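Local coordinates for uncharacterized protein (Parabacteroides distasonis, PDB 3LM3) that is of unknown function but may be a glycoside hydrolase or deacetylase, at residues Q230-Y238 with I247-L257. Numbering follows the deposited sequence.
Sequences QTGHGIDGY and IETYKGWGLDL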
loop_
_atom_site.group_PDB
_atom_site.type_symbol
_atom_site.label_atom_id
_atom_site.label_comp_id
_atom_site.label_asym_id
_atom_site.label_seq_id
_atom_site.Cartn_x
_atom_site.Cartn_y
_atom_site.Cartn_z
ATOM N N GLN A 230 -16.838 3.319 -6.042
ATOM C CA GLN A 230 -16.719 4.777 -6.101
ATOM C C GLN A 230 -17.783 5.369 -7.004
ATOM O O GLN A 230 -18.311 4.672 -7.884
ATOM C CB GLN A 230 -15.359 5.163 -6.662
ATOM C CG GLN A 230 -15.179 4.788 -8.145
ATOM C CD GLN A 230 -14.017 5.509 -8.799
ATOM O OE1 GLN A 230 -14.078 6.717 -9.050
ATOM N NE2 GLN A 230 -12.948 4.777 -9.067
ATOM N N THR A 231 -18.099 6.645 -6.818
ATOM C CA THR A 231 -18.954 7.377 -7.761
ATOM C C THR A 231 -18.110 8.237 -8.709
ATOM O O THR A 231 -18.589 8.674 -9.766
ATOM C CB THR A 231 -19.928 8.289 -7.067
ATOM O OG1 THR A 231 -19.183 9.225 -6.269
ATOM C CG2 THR A 231 -20.938 7.515 -6.212
ATOM N N GLY A 232 -16.858 8.486 -8.345
ATOM C CA GLY A 232 -16.011 9.410 -9.066
ATOM C C GLY A 232 -14.895 9.924 -8.169
ATOM O O GLY A 232 -14.688 9.397 -7.073
ATOM N N HIS A 233 -14.197 10.943 -8.644
ATOM C CA HIS A 233 -13.018 11.484 -7.944
ATOM C C HIS A 233 -13.322 12.786 -7.181
ATOM O O HIS A 233 -12.454 13.267 -6.461
ATOM C CB HIS A 233 -11.865 11.755 -8.921
ATOM C CG HIS A 233 -11.274 10.530 -9.542
ATOM N ND1 HIS A 233 -10.537 10.597 -10.710
ATOM C CD2 HIS A 233 -11.293 9.233 -9.176
ATOM C CE1 HIS A 233 -10.153 9.377 -11.046
ATOM N NE2 HIS A 233 -10.598 8.530 -10.138
ATOM N N GLY A 234 -14.503 13.356 -7.356
ATOM C CA GLY A 234 -14.773 14.688 -6.828
ATOM C C GLY A 234 -15.246 14.722 -5.393
ATOM O O GLY A 234 -15.610 13.708 -4.817
ATOM N N ILE A 235 -15.280 15.932 -4.826
ATOM C CA ILE A 235 -15.690 16.102 -3.449
ATOM C C ILE A 235 -17.179 15.832 -3.259
ATOM O O ILE A 235 -17.616 15.590 -2.150
ATOM C CB ILE A 235 -15.286 17.481 -2.901
ATOM C CG1 ILE A 235 -15.256 17.438 -1.352
ATOM C CG2 ILE A 235 -16.177 18.583 -3.448
ATOM C CD1 ILE A 235 -14.467 18.580 -0.695
ATOM N N ASP A 236 -17.936 15.808 -4.344
ATOM C CA ASP A 236 -19.343 15.439 -4.276
ATOM C C ASP A 236 -19.599 13.949 -4.120
ATOM O O ASP A 236 -20.708 13.557 -3.778
ATOM C CB ASP A 236 -20.097 15.957 -5.515
ATOM C CG ASP A 236 -19.562 15.414 -6.822
ATOM O OD1 ASP A 236 -18.327 15.230 -6.998
ATOM O OD2 ASP A 236 -20.409 15.210 -7.714
ATOM N N GLY A 237 -18.598 13.116 -4.375
ATOM C CA GLY A 237 -18.798 11.681 -4.458
ATOM C C GLY A 237 -18.293 10.879 -3.284
ATOM O O GLY A 237 -17.905 11.430 -2.241
ATOM N N TYR A 238 -18.249 9.570 -3.462
ATOM C CA TYR A 238 -17.475 8.719 -2.569
ATOM C C TYR A 238 -16.473 7.898 -3.357
ATOM O O TYR A 238 -16.661 7.645 -4.552
ATOM C CB TYR A 238 -18.372 7.836 -1.676
ATOM C CG TYR A 238 -18.975 6.607 -2.323
ATOM C CD1 TYR A 238 -18.286 5.418 -2.390
ATOM C CD2 TYR A 238 -20.242 6.651 -2.842
ATOM C CE1 TYR A 238 -18.869 4.280 -2.991
ATOM C CE2 TYR A 238 -20.841 5.533 -3.407
ATOM C CZ TYR A 238 -20.145 4.366 -3.501
ATOM O OH TYR A 238 -20.771 3.238 -4.056
ATOM N N ILE A 247 -4.711 11.033 -6.925
ATOM C CA ILE A 247 -5.836 11.002 -7.879
ATOM C C ILE A 247 -7.137 11.457 -7.218
ATOM O O ILE A 247 -7.877 12.300 -7.755
ATOM C CB ILE A 247 -5.997 9.602 -8.502
ATOM C CG1 ILE A 247 -4.842 9.342 -9.486
ATOM C CG2 ILE A 247 -7.375 9.438 -9.190
ATOM C CD1 ILE A 247 -4.777 10.303 -10.692
ATOM N N GLU A 248 -7.413 10.905 -6.038
ATOM C CA GLU A 248 -8.684 11.137 -5.353
ATOM C C GLU A 248 -8.684 12.375 -4.468
ATOM O O GLU A 248 -9.703 12.694 -3.830
ATOM C CB GLU A 248 -9.065 9.909 -4.521
ATOM C CG GLU A 248 -9.210 8.643 -5.314
ATOM C CD GLU A 248 -7.929 7.922 -5.655
ATOM O OE1 GLU A 248 -6.864 8.264 -5.119
ATOM O OE2 GLU A 248 -8.024 6.982 -6.502
ATOM N N THR A 249 -7.550 13.081 -4.423
ATOM C CA THR A 249 -7.382 14.224 -3.530
ATOM C C THR A 249 -6.896 15.446 -4.311
ATOM O O THR A 249 -7.704 16.216 -4.820
ATOM C CB THR A 249 -6.456 13.883 -2.327
ATOM O OG1 THR A 249 -5.154 13.469 -2.797
ATOM C CG2 THR A 249 -7.085 12.790 -1.472
ATOM N N TYR A 250 -5.582 15.626 -4.442
ATOM C CA TYR A 250 -5.049 16.754 -5.188
ATOM C C TYR A 250 -5.698 16.949 -6.571
ATOM O O TYR A 250 -6.080 18.075 -6.928
ATOM C CB TYR A 250 -3.531 16.612 -5.365
ATOM C CG TYR A 250 -2.777 16.761 -4.069
ATOM C CD1 TYR A 250 -2.669 17.991 -3.446
ATOM C CD2 TYR A 250 -2.141 15.679 -3.474
ATOM C CE1 TYR A 250 -1.998 18.117 -2.241
ATOM C CE2 TYR A 250 -1.447 15.815 -2.246
ATOM C CZ TYR A 250 -1.376 17.021 -1.645
ATOM O OH TYR A 250 -0.728 17.101 -0.432
ATOM N N LYS A 251 -5.837 15.874 -7.334
ATOM C CA LYS A 251 -6.424 15.950 -8.680
ATOM C C LYS A 251 -7.948 16.065 -8.577
ATOM O O LYS A 251 -8.519 17.037 -9.033
ATOM C CB LYS A 251 -5.971 14.762 -9.508
ATOM C CG LYS A 251 -6.230 14.866 -11.003
ATOM C CD LYS A 251 -7.648 14.583 -11.397
ATOM C CE LYS A 251 -8.120 13.154 -11.193
ATOM N NZ LYS A 251 -9.478 12.950 -11.862
ATOM N N GLY A 252 -8.601 15.091 -7.947
ATOM C CA GLY A 252 -10.066 15.088 -7.911
ATOM C C GLY A 252 -10.737 16.249 -7.207
ATOM O O GLY A 252 -11.824 16.711 -7.613
ATOM N N TRP A 253 -10.102 16.746 -6.142
ATOM C CA TRP A 253 -10.683 17.836 -5.377
ATOM C C TRP A 253 -10.036 19.193 -5.662
ATOM O O TRP A 253 -10.512 20.198 -5.158
ATOM C CB TRP A 253 -10.542 17.543 -3.896
ATOM C CG TRP A 253 -11.324 16.389 -3.368
ATOM C CD1 TRP A 253 -12.042 15.448 -4.071
ATOM C CD2 TRP A 253 -11.483 16.054 -1.990
ATOM N NE1 TRP A 253 -12.662 14.596 -3.212
ATOM C CE2 TRP A 253 -12.312 14.929 -1.925
ATOM C CE3 TRP A 253 -11.020 16.621 -0.799
ATOM C CZ2 TRP A 253 -12.691 14.353 -0.725
ATOM C CZ3 TRP A 253 -11.397 16.055 0.396
ATOM C CH2 TRP A 253 -12.203 14.925 0.434
ATOM N N GLY A 254 -8.907 19.212 -6.367
ATOM C CA GLY A 254 -8.109 20.421 -6.455
ATOM C C GLY A 254 -7.084 20.476 -5.338
ATOM O O GLY A 254 -7.209 19.784 -4.297
ATOM N N LEU A 255 -6.081 21.320 -5.508
ATOM C CA LEU A 255 -4.960 21.312 -4.586
ATOM C C LEU A 255 -5.336 21.663 -3.156
ATOM O O LEU A 255 -4.889 21.000 -2.212
ATOM C CB LEU A 255 -3.846 22.260 -5.066
ATOM C CG LEU A 255 -3.247 21.921 -6.440
ATOM C CD1 LEU A 255 -2.126 22.919 -6.748
ATOM C CD2 LEU A 255 -2.759 20.474 -6.510
ATOM N N ASP A 256 -6.136 22.713 -2.989
ATOM C CA ASP A 256 -6.428 23.267 -1.670
ATOM C C ASP A 256 -7.163 22.263 -0.785
ATOM O O ASP A 256 -6.768 21.977 0.342
ATOM C CB ASP A 256 -7.289 24.530 -1.793
ATOM C CG ASP A 256 -6.511 25.749 -2.262
ATOM O OD1 ASP A 256 -5.268 25.734 -2.259
ATOM O OD2 ASP A 256 -7.175 26.749 -2.616
ATOM N N LEU A 257 -8.256 21.727 -1.295
ATOM C CA LEU A 257 -9.064 20.783 -0.537
ATOM C C LEU A 257 -8.417 19.406 -0.493
ATOM O O LEU A 257 -8.435 18.730 0.518
ATOM C CB LEU A 257 -10.488 20.678 -1.104
ATOM C CG LEU A 257 -11.308 21.962 -0.915
ATOM C CD1 LEU A 257 -12.688 21.848 -1.581
ATOM C CD2 LEU A 257 -11.495 22.326 0.556
HETATM O O HOH W 1 -14.118 18.057 -6.504
#
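Lys251 NZ donates a hydrogen bond of 2.8 Å to His233 ND1, approaching the imidazole at its edge and only 12° out of the ring plane. Bends at chi2 and chi3 (-78° and -67°) bring the lysine NZ to that edge. In the modelled conformer, one of two, Ile247 CG2 lies over one face of the His233 ring, a CH-pi contact 3.5 Å from its centroid; Ile247 and Lys251 flank a wider, pi-type turn of the helix. Close backbone packing follows: Gly252 CA lies 3.3 Å from His233 O, where any CB would collide with that carbonyl. A water links the two segments, accepting from Ile235 N and donating to Gly252 O. Beyond it Ile235 lies across the Trp253 indole, CB 3.9 Å above the centroid of the five-membered ring, while its CD1 reaches Leu257 CD1. With alanine at Trp253, Ile235 would probably lose the indole surface it rests on, and Gly234 the packing against the ring. The contact thus lays a surface loop, which follows helix 222-225, against helix 247-253 and the start of helix 255-277, with Phe294 of helix 290-294 touching Ile247 and Lys251.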